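PDB 4Q7Q: lipolytic protein G-D-S-L family from Chitinophaga pinensis, which is of unconfirmed function but, as a GDSL-family member of the SGNH hydrolase clan, probably hydrolyses ester bonds in lipids or other acylated substrates. Local coordinates for residues A[26-31]-A[232-237]; A[81-86]-A[130-135]; A[147-152]-A[206-211]. One frame throughout, in Å; residues are numbered along the deposited sequence.

Contact 1 of 3, residues A[26-31]-A[232-237]; sequences GNRVSK and LTYDGL
The phenol ring of Tyr234 meets Arg28 CB and Val29 CG2 obliquely. Val29 CG2 comes to 3.6 Å from Tyr234 CD2, the two side chains crossing at about a right angle, while Arg28 CB rests 3.8 Å from Tyr234 CB. The Arg28 guanidinium stands almost perpendicular to the ring, planes 84° apart, and has the carbonyl oxygen of Tyr234 at its edge, with Arg28 NH1 and Tyr234 O 3.1 Å apart. A bend at chi2 (-116°) swings the arginine chain back along Tyr234 CB toward that oxygen; the hydrogen bond of NH1 goes to the carbonyl oxygen of Tyr225. Next to the tyrosine, Asp235 OD1 closes an Asx turn by accepting from Leu237 N, and its OD2 is bonded to His238 ND1. Asp235 and His238, with Ser14, have the geometry of a Ser-His-Asp charge relay, consistent with the catalytic triad of SGNH hydrolases. The contact thus packs the loop between helices 14-17 and 33-40 against the loop that leads into helix 241-257, whose Asp241 and Asn244 also touch Val29.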
loop_
_atom_site.group_PDB
_atom_site.type_symbol
_atom_site.label_atom_id
_atom_site.label_comp_id
_atom_site.label_asym_id
_atom_site.label_seq_id
_atom_site.Cartn_x
_atom_site.Cartn_y
_atom_site.Cartn_z
ATOM N N GLY A 26 5.701 8.868 13.160
ATOM C CA GLY A 26 6.034 9.053 14.562
ATOM C C GLY A 26 7.422 8.508 14.854
ATOM O O GLY A 26 7.739 8.132 15.989
ATOM N N ASN A 27 8.243 8.460 13.809
ATOM C CA ASN A 27 9.576 7.864 13.866
ATOM C C ASN A 27 9.583 6.397 14.301
ATOM O O ASN A 27 10.582 5.903 14.828
ATOM C CB ASN A 27 10.520 8.712 14.722
ATOM C CG ASN A 27 10.632 10.126 14.212
ATOM O OD1 ASN A 27 11.109 10.357 13.100
ATOM N ND2 ASN A 27 10.185 11.085 15.014
ATOM N N ARG A 28 8.468 5.708 14.069
ATOM C CA ARG A 28 8.384 4.274 14.317
ATOM C C ARG A 28 9.140 3.495 13.251
ATOM O O ARG A 28 9.500 2.336 13.459
ATOM C CB ARG A 28 6.926 3.806 14.338
ATOM C CG ARG A 28 6.072 4.423 15.434
ATOM C CD ARG A 28 5.577 3.388 16.425
ATOM N NE ARG A 28 4.873 4.026 17.532
ATOM C CZ ARG A 28 3.629 3.748 17.905
ATOM N NH1 ARG A 28 2.929 2.817 17.270
ATOM N NH2 ARG A 28 3.090 4.392 18.934
ATOM N N VAL A 29 9.367 4.135 12.108
ATOM C CA VAL A 29 10.053 3.507 10.982
ATOM C C VAL A 29 11.372 4.223 10.707
ATOM O O VAL A 29 11.433 5.452 10.749
ATOM C CB VAL A 29 9.171 3.570 9.714
ATOM C CG1 VAL A 29 9.908 3.010 8.495
ATOM C CG2 VAL A 29 7.860 2.839 9.949
ATOM N N SER A 30 12.423 3.462 10.415
ATOM C CA SER A 30 13.726 4.061 10.122
ATOM C C SER A 30 14.118 3.959 8.640
ATOM O O SER A 30 14.903 4.764 8.149
ATOM C CB SER A 30 14.821 3.473 11.017
ATOM O OG SER A 30 15.042 2.105 10.729
ATOM N N LYS A 31 13.567 2.976 7.934
ATOM C CA LYS A 31 13.835 2.830 6.506
ATOM C C LYS A 31 12.598 2.305 5.792
ATOM O O LYS A 31 12.078 1.244 6.136
ATOM C CB LYS A 31 15.019 1.887 6.247
ATOM C CG LYS A 31 16.401 2.422 6.647
ATOM C CD LYS A 31 17.501 1.422 6.295
ATOM C CE LYS A 31 18.864 1.915 6.753
ATOM N NZ LYS A 31 19.967 0.982 6.377
ATOM N N LEU A 232 4.232 -6.129 11.658
ATOM C CA LEU A 232 4.434 -5.819 10.243
ATOM C C LEU A 232 4.065 -4.378 9.913
ATOM O O LEU A 232 4.508 -3.843 8.894
ATOM C CB LEU A 232 3.628 -6.757 9.349
ATOM C CG LEU A 232 4.067 -8.214 9.299
ATOM C CD1 LEU A 232 3.101 -8.977 8.412
ATOM C CD2 LEU A 232 5.492 -8.306 8.771
ATOM N N THR A 233 3.215 -3.787 10.754
ATOM C CA THR A 233 2.818 -2.385 10.650
ATOM C C THR A 233 3.006 -1.708 12.001
ATOM O O THR A 233 3.160 -2.382 13.027
ATOM C CB THR A 233 1.328 -2.214 10.263
ATOM O OG1 THR A 233 0.482 -2.632 11.350
ATOM C CG2 THR A 233 1.001 -2.984 8.986
ATOM N N TYR A 234 2.981 -0.378 12.010
ATOM C CA TYR A 234 3.080 0.363 13.265
ATOM C C TYR A 234 1.723 0.937 13.687
ATOM O O TYR A 234 1.584 1.457 14.792
ATOM C CB TYR A 234 4.164 1.461 13.198
ATOM C CG TYR A 234 3.885 2.545 12.174
ATOM C CD1 TYR A 234 3.042 3.619 12.474
ATOM C CD2 TYR A 234 4.447 2.491 10.905
ATOM C CE1 TYR A 234 2.763 4.605 11.533
ATOM C CE2 TYR A 234 4.179 3.477 9.966
ATOM C CZ TYR A 234 3.335 4.530 10.287
ATOM O OH TYR A 234 3.061 5.504 9.347
ATOM N N ASP A 235 0.723 0.822 12.814
ATOM C CA ASP A 235 -0.590 1.414 13.073
ATOM C C ASP A 235 -1.740 0.599 12.477
ATOM O O ASP A 235 -2.854 1.100 12.350
ATOM C CB ASP A 235 -0.650 2.850 12.534
ATOM C CG ASP A 235 -0.475 2.917 11.023
ATOM O OD1 ASP A 235 -0.419 1.846 10.374
ATOM O OD2 ASP A 235 -0.407 4.044 10.484
ATOM N N GLY A 236 -1.462 -0.644 12.097
ATOM C CA GLY A 236 -2.477 -1.489 11.493
ATOM C C GLY A 236 -2.380 -1.553 9.982
ATOM O O GLY A 236 -2.803 -2.535 9.366
ATOM N N LEU A 237 -1.808 -0.511 9.386
ATOM C CA LEU A 237 -1.866 -0.321 7.938
ATOM C C LEU A 237 -0.494 -0.080 7.307
ATOM O O LEU A 237 -0.126 -0.738 6.330
ATOM C CB LEU A 237 -2.800 0.847 7.621
ATOM C CG LEU A 237 -2.848 1.427 6.197
ATOM C CD1 LEU A 237 -3.280 0.398 5.158
ATOM C CD2 LEU A 237 -3.765 2.640 6.156
#

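Contact 2 of 3, residues A[81-86]-A[130-135]; sequences NDWWQG and MQRNDF
The side chain of Arg132 lies against Trp83 on helix 80-85, which ends in a Schellman motif at Gly86; the arginine comes from the loop that follows strand 123-127 of the parallel sheet in this SGNH-hydrolase fold. The two flat groups are strongly tilted, their planes 61° apart, so this is not a parallel stack. Trp83 presents the CZ3 corner of its six-membered ring, which sits over one face of the guanidinium, displaced toward the rim, with CZ3 3.6 Å from Arg132 NE. Relative to the indole, Arg132 CZ lies at the edge, in the ring plane. Arg132 CD continues the packing, 3.7 Å from Trp83 CZ3. A turn at chi3 (-73°) bends the otherwise extended arginine and brings its planar end across the tryptophan. Trp84 contributes mainly its CB, which lies 4.1 Å from Arg132 NH1.

Polar bonds fix the guanidinium. Arg132 NH1 donates to Thr80 OG1, just before the segment, and to a water at the guanidinium edge; the Trp83 indole NE1 is bonded to the carbonyl of Gln155. Asn81, whose CB points away from the loop, turns its amide back far enough to join the network, while its ND2 is held by the carbonyl of Trp54. The Asn81 side chain lies near the presumed Ser-His-Asp triad, its nearest approach to a bound tetraethylene glycol about 4 Å. It fits the asparagine of the GxND block, which in related SGNH hydrolases lines the oxyanion hole. One water bridges the two side chains: it donates to Asn81 OD1 at 2.6 Å and accepts from Arg132 NH1 at 2.9 Å.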
loop_
_atom_site.group_PDB
_atom_site.type_symbol
_atom_site.label_atom_id
_atom_site.label_comp_id
_atom_site.label_asym_id
_atom_site.label_seq_id
_atom_site.Cartn_x
_atom_site.Cartn_y
_atom_site.Cartn_z
ATOM N N ASN A 81 -6.468 2.512 -0.563
ATOM C CA ASN A 81 -7.367 3.627 -0.275
ATOM C C ASN A 81 -8.639 3.567 -1.105
ATOM O O ASN A 81 -9.693 3.983 -0.633
ATOM C CB ASN A 81 -6.655 4.969 -0.431
ATOM C CG ASN A 81 -5.541 5.139 0.571
ATOM O OD1 ASN A 81 -5.655 4.693 1.714
ATOM N ND2 ASN A 81 -4.447 5.764 0.154
ATOM N N ASP A 82 -8.538 3.051 -2.330
ATOM C CA ASP A 82 -9.720 2.800 -3.148
ATOM C C ASP A 82 -10.677 1.863 -2.432
ATOM O O ASP A 82 -11.883 2.095 -2.412
ATOM C CB ASP A 82 -9.327 2.165 -4.484
ATOM C CG ASP A 82 -8.385 3.024 -5.285
ATOM O OD1 ASP A 82 -7.219 3.165 -4.869
ATOM O OD2 ASP A 82 -8.808 3.541 -6.342
ATOM N N TRP A 83 -10.130 0.796 -1.862
ATOM C CA TRP A 83 -10.939 -0.137 -1.088
ATOM C C TRP A 83 -11.638 0.552 0.081
ATOM O O TRP A 83 -12.855 0.413 0.264
ATOM C CB TRP A 83 -10.104 -1.323 -0.583
ATOM C CG TRP A 83 -10.850 -2.154 0.422
ATOM C CD1 TRP A 83 -11.821 -3.079 0.159
ATOM C CD2 TRP A 83 -10.687 -2.135 1.851
ATOM N NE1 TRP A 83 -12.277 -3.632 1.337
ATOM C CE2 TRP A 83 -11.598 -3.067 2.388
ATOM C CE3 TRP A 83 -9.867 -1.410 2.725
ATOM C CZ2 TRP A 83 -11.711 -3.300 3.758
ATOM C CZ3 TRP A 83 -9.978 -1.639 4.083
ATOM C CH2 TRP A 83 -10.898 -2.584 4.588
ATOM N N TRP A 84 -10.880 1.297 0.880
ATOM C CA TRP A 84 -11.471 1.930 2.047
ATOM C C TRP A 84 -12.552 2.937 1.648
ATOM O O TRP A 84 -13.548 3.100 2.348
ATOM C CB TRP A 84 -10.413 2.589 2.945
ATOM C CG TRP A 84 -11.056 3.220 4.131
ATOM C CD1 TRP A 84 -11.128 4.554 4.423
ATOM C CD2 TRP A 84 -11.808 2.545 5.142
ATOM N NE1 TRP A 84 -11.851 4.745 5.575
ATOM C CE2 TRP A 84 -12.286 3.527 6.035
ATOM C CE3 TRP A 84 -12.112 1.200 5.392
ATOM C CZ2 TRP A 84 -13.049 3.208 7.155
ATOM C CZ3 TRP A 84 -12.874 0.884 6.509
ATOM C CH2 TRP A 84 -13.333 1.884 7.373
ATOM N N GLN A 85 -12.374 3.592 0.508
ATOM C CA GLN A 85 -13.337 4.600 0.078
ATOM C C GLN A 85 -14.525 3.992 -0.655
ATOM O O GLN A 85 -15.485 4.693 -0.970
ATOM C CB GLN A 85 -12.648 5.686 -0.751
ATOM C CG GLN A 85 -11.703 6.516 0.111
ATOM C CD GLN A 85 -11.029 7.651 -0.629
ATOM O OE1 GLN A 85 -11.545 8.158 -1.630
ATOM N NE2 GLN A 85 -9.869 8.066 -0.129
ATOM N N GLY A 86 -14.475 2.685 -0.904
ATOM C CA GLY A 86 -15.586 1.997 -1.539
ATOM C C GLY A 86 -15.683 2.202 -3.043
ATOM O O GLY A 86 -16.763 2.024 -3.625
HETATM N N MSE A 130 -1.254 -4.625 0.318
HETATM C CA MSE A 130 -1.010 -5.511 1.439
HETATM C C MSE A 130 -2.293 -5.644 2.245
HETATM O O MSE A 130 -3.125 -4.740 2.260
HETATM C CB MSE A 130 0.096 -4.927 2.318
HETATM C CG MSE A 130 0.592 -5.879 3.395
HETATM SE SE MSE A 130 2.238 -5.299 4.284
HETATM C CE MSE A 130 1.449 -3.988 5.489
ATOM N N GLN A 131 -2.459 -6.769 2.929
ATOM C CA GLN A 131 -3.538 -6.856 3.902
ATOM C C GLN A 131 -3.334 -5.790 4.974
ATOM O O GLN A 131 -2.227 -5.266 5.167
ATOM C CB GLN A 131 -3.628 -8.258 4.496
ATOM C CG GLN A 131 -4.020 -9.280 3.445
ATOM C CD GLN A 131 -4.253 -10.663 4.001
ATOM O OE1 GLN A 131 -5.030 -10.850 4.944
ATOM N NE2 GLN A 131 -3.598 -11.648 3.407
ATOM N N ARG A 132 -4.417 -5.433 5.640
ATOM C CA ARG A 132 -4.359 -4.390 6.650
ATOM C C ARG A 132 -5.266 -4.750 7.803
ATOM O O ARG A 132 -6.372 -5.264 7.602
ATOM C CB ARG A 132 -4.783 -3.045 6.049
ATOM C CG ARG A 132 -6.062 -3.087 5.237
ATOM C CD ARG A 132 -6.329 -1.778 4.516
ATOM N NE ARG A 132 -6.759 -0.717 5.423
ATOM C CZ ARG A 132 -6.995 0.534 5.045
ATOM N NH1 ARG A 132 -6.824 0.889 3.770
ATOM N NH2 ARG A 132 -7.400 1.429 5.935
ATOM N N ASN A 133 -4.797 -4.518 9.021
ATOM C CA ASN A 133 -5.684 -4.692 10.156
ATOM C C ASN A 133 -6.317 -3.356 10.520
ATOM O O ASN A 133 -6.230 -2.409 9.735
ATOM C CB ASN A 133 -4.986 -5.363 11.338
ATOM C CG ASN A 133 -5.888 -6.352 12.032
ATOM O OD1 ASN A 133 -7.053 -6.057 12.279
ATOM N ND2 ASN A 133 -5.370 -7.542 12.323
ATOM N N ASP A 134 -6.975 -3.281 11.674
ATOM C CA ASP A 134 -7.588 -2.027 12.104
ATOM C C ASP A 134 -6.531 -0.932 12.101
ATOM O O ASP A 134 -5.474 -1.074 12.711
ATOM C CB ASP A 134 -8.152 -2.158 13.520
ATOM C CG ASP A 134 -9.418 -2.989 13.587
ATOM O OD1 ASP A 134 -9.855 -3.554 12.564
ATOM O OD2 ASP A 134 -9.978 -3.070 14.693
ATOM N N PHE A 135 -6.830 0.160 11.408
ATOM C CA PHE A 135 -5.921 1.287 11.300
ATOM C C PHE A 135 -6.341 2.397 12.245
ATOM O O PHE A 135 -7.521 2.729 12.316
ATOM C CB PHE A 135 -5.946 1.805 9.862
ATOM C CG PHE A 135 -5.406 3.201 9.699
ATOM C CD1 PHE A 135 -4.067 3.464 9.913
ATOM C CD2 PHE A 135 -6.237 4.246 9.315
ATOM C CE1 PHE A 135 -3.561 4.746 9.752
ATOM C CE2 PHE A 135 -5.737 5.526 9.144
ATOM C CZ PHE A 135 -4.396 5.779 9.369
HETATM O O HOH W 1 -7.411 3.733 3.373
#

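Contact 3 of 3, residues A[147-152]-A[206-211]; sequences GSYQKK and YKYPAF
A type I beta turn from Gly147 to Gln150 carries Tyr149 to the protein surface, where it meets Tyr208 from the loop that follows the two-stranded antiparallel sheet 193-196/203-206. This is peripheral packing, about 18 Å from the centre of the chain to the centre of the contact, and it joins the connection between strand 144-145 and helix 157-171 to the loop beyond strand 203-206.

The two phenols form an oblique aromatic pair, with centroids 5.9 Å apart and planes at 44°. Tyr208 reaches over with its outer end: its hydroxyl OH comes 3.5 Å from Tyr149 CB, near the root of that side chain, and the flank of the same ring places CE1 3.9 Å from Tyr149 CD2. Contact is therefore made between the far end of one tyrosine and the near end of the other. With CG anti to the backbone N (chi1 -178°), Tyr208 reaches out from its loop to Tyr149. Tyr149 instead has CG between its backbone N and carbonyl carbon (chi1 57°), which folds the ring back over its own turn, where the carbonyl oxygen of Gly147 lies 3.9 Å above the ring plane, over its centre. The hydroxyl of Tyr149 is thereby directed away from Tyr208 and is hydrogen-bonded to Asp134 OD1, an oxygen that also accepts from Gly147 N; one carboxylate oxygen thus grips both the turn and the ring packed on it.

Asn133 is touched by both tyrosines and by Phe211. The peptide bond between Tyr208 and Pro209 is cis, and Pro209 CB sits 3.9 Å above the plane of the Tyr208 ring, over its centre.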
loop_
_atom_site.group_PDB
_atom_site.type_symbol
_atom_site.label_atom_id
_atom_site.label_comp_id
_atom_site.label_asym_id
_atom_site.label_seq_id
_atom_site.Cartn_x
_atom_site.Cartn_y
_atom_site.Cartn_z
ATOM N N GLY A 147 -10.116 -3.405 9.563
ATOM C CA GLY A 147 -9.191 -4.200 8.775
ATOM C C GLY A 147 -9.834 -4.956 7.628
ATOM O O GLY A 147 -11.060 -5.024 7.521
ATOM N N SER A 148 -9.001 -5.569 6.792
ATOM C CA SER A 148 -9.498 -6.210 5.572
ATOM C C SER A 148 -10.132 -7.588 5.810
ATOM O O SER A 148 -10.479 -8.286 4.871
ATOM C CB SER A 148 -8.407 -6.257 4.486
ATOM O OG SER A 148 -7.186 -6.794 4.975
ATOM N N TYR A 149 -10.286 -7.967 7.076
ATOM C CA TYR A 149 -11.125 -9.113 7.438
ATOM C C TYR A 149 -12.624 -8.828 7.189
ATOM O O TYR A 149 -13.439 -9.747 7.198
ATOM C CB TYR A 149 -10.896 -9.504 8.908
ATOM C CG TYR A 149 -11.148 -8.355 9.864
ATOM C CD1 TYR A 149 -12.445 -8.027 10.264
ATOM C CD2 TYR A 149 -10.096 -7.588 10.353
ATOM C CE1 TYR A 149 -12.684 -6.963 11.117
ATOM C CE2 TYR A 149 -10.321 -6.532 11.217
ATOM C CZ TYR A 149 -11.619 -6.220 11.591
ATOM O OH TYR A 149 -11.860 -5.165 12.436
ATOM N N GLN A 150 -12.978 -7.558 6.983
ATOM C CA GLN A 150 -14.366 -7.152 6.772
ATOM C C GLN A 150 -14.508 -6.487 5.402
ATOM O O GLN A 150 -13.563 -5.857 4.915
ATOM C CB GLN A 150 -14.804 -6.198 7.898
ATOM C CG GLN A 150 -16.229 -5.624 7.803
ATOM C CD GLN A 150 -17.315 -6.684 7.897
ATOM O OE1 GLN A 150 -17.485 -7.507 6.992
ATOM N NE2 GLN A 150 -18.049 -6.680 9.006
ATOM N N LYS A 151 -15.674 -6.640 4.778
ATOM C CA LYS A 151 -15.950 -5.949 3.516
ATOM C C LYS A 151 -16.191 -4.470 3.753
ATOM O O LYS A 151 -16.683 -4.072 4.811
ATOM C CB LYS A 151 -17.178 -6.546 2.816
ATOM C CG LYS A 151 -16.917 -7.889 2.159
ATOM C CD LYS A 151 -18.165 -8.451 1.484
ATOM C CE LYS A 151 -17.793 -9.583 0.533
ATOM N NZ LYS A 151 -18.966 -10.229 -0.135
ATOM N N LYS A 152 -15.854 -3.663 2.755
ATOM C CA LYS A 152 -16.200 -2.258 2.778
ATOM C C LYS A 152 -17.043 -2.017 1.549
ATOM O O LYS A 152 -16.611 -2.305 0.432
ATOM C CB LYS A 152 -14.941 -1.384 2.739
ATOM C CG LYS A 152 -15.234 0.119 2.723
ATOM C CD LYS A 152 -15.964 0.555 3.989
ATOM C CE LYS A 152 -16.218 2.059 3.997
ATOM N NZ LYS A 152 -15.062 2.829 4.528
ATOM N N TYR A 206 -5.288 -6.486 23.930
ATOM C CA TYR A 206 -6.062 -7.459 23.166
ATOM C C TYR A 206 -5.400 -7.748 21.826
ATOM O O TYR A 206 -5.355 -6.879 20.955
ATOM C CB TYR A 206 -7.470 -6.940 22.881
ATOM C CG TYR A 206 -8.366 -6.791 24.091
ATOM C CD1 TYR A 206 -9.021 -7.890 24.645
ATOM C CD2 TYR A 206 -8.573 -5.545 24.669
ATOM C CE1 TYR A 206 -9.856 -7.749 25.747
ATOM C CE2 TYR A 206 -9.406 -5.392 25.762
ATOM C CZ TYR A 206 -10.039 -6.499 26.301
ATOM O OH TYR A 206 -10.870 -6.345 27.388
ATOM N N LYS A 207 -4.902 -8.963 21.645
ATOM C CA LYS A 207 -4.354 -9.327 20.349
ATOM C C LYS A 207 -5.478 -9.568 19.343
ATOM O O LYS A 207 -6.657 -9.512 19.688
ATOM C CB LYS A 207 -3.451 -10.555 20.459
ATOM C CG LYS A 207 -4.171 -11.852 20.702
ATOM C CD LYS A 207 -3.157 -12.992 20.759
ATOM C CE LYS A 207 -3.791 -14.323 20.473
ATOM N NZ LYS A 207 -2.740 -15.362 20.467
ATOM N N TYR A 208 -5.106 -9.813 18.092
ATOM C CA TYR A 208 -6.065 -10.212 17.067
ATOM C C TYR A 208 -6.299 -11.713 17.189
ATOM O O TYR A 208 -5.360 -12.459 17.412
ATOM C CB TYR A 208 -5.479 -9.890 15.697
ATOM C CG TYR A 208 -6.387 -10.207 14.538
ATOM C CD1 TYR A 208 -7.383 -9.318 14.157
ATOM C CD2 TYR A 208 -6.242 -11.381 13.814
ATOM C CE1 TYR A 208 -8.221 -9.589 13.104
ATOM C CE2 TYR A 208 -7.079 -11.664 12.744
ATOM C CZ TYR A 208 -8.064 -10.760 12.396
ATOM O OH TYR A 208 -8.901 -11.027 11.339
ATOM N N PRO A 209 -7.550 -12.176 17.019
ATOM C CA PRO A 209 -8.749 -11.424 16.636
ATOM C C PRO A 209 -9.567 -10.871 17.811
ATOM O O PRO A 209 -10.623 -10.285 17.576
ATOM C CB PRO A 209 -9.566 -12.476 15.887
ATOM C CG PRO A 209 -9.266 -13.727 16.629
ATOM C CD PRO A 209 -7.800 -13.630 16.981
ATOM N N ALA A 210 -9.130 -11.029 19.044
ATOM C CA ALA A 210 -9.901 -10.502 20.160
ATOM C C ALA A 210 -10.277 -9.042 20.020
ATOM O O ALA A 210 -11.350 -8.670 20.326
ATOM C CB ALA A 210 -9.127 -10.712 21.471
ATOM N N PHE A 211 -9.357 -8.233 19.565
ATOM C CA PHE A 211 -9.578 -6.807 19.494
ATOM C C PHE A 211 -10.698 -6.375 18.559
ATOM O O PHE A 211 -11.195 -5.334 18.706
ATOM C CB PHE A 211 -8.297 -5.978 19.345
ATOM C CG PHE A 211 -7.624 -6.012 17.978
ATOM C CD1 PHE A 211 -8.249 -5.555 16.847
ATOM C CD2 PHE A 211 -6.329 -6.401 17.874
ATOM C CE1 PHE A 211 -7.597 -5.564 15.646
ATOM C CE2 PHE A 211 -5.674 -6.397 16.679
ATOM C CZ PHE A 211 -6.313 -5.965 15.565
#

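Overall arrangement
From the N terminus, the chain passes through segment 26-31, whose partner 232-237 comes 201 residues later, so contact 1 closes a long loop that encloses the other two. Within it, contact 2 joins helix 80-85 to the segment after strand 123-127 and closes before contact 3 opens, linking the turn at 147-152 with 206-211; the two are in series and do not cross. Contact 2 is the middle member: Gly236 O probably bonds to Asn133 N, joining it to contact 1, and Trp84 O probably bonds to Lys152 NZ, joining it to contact 3. Loops beyond the parallel-sheet strands are thereby tied to the two-stranded sheet 193-196/203-206. Contacts 1 and 3 do not touch.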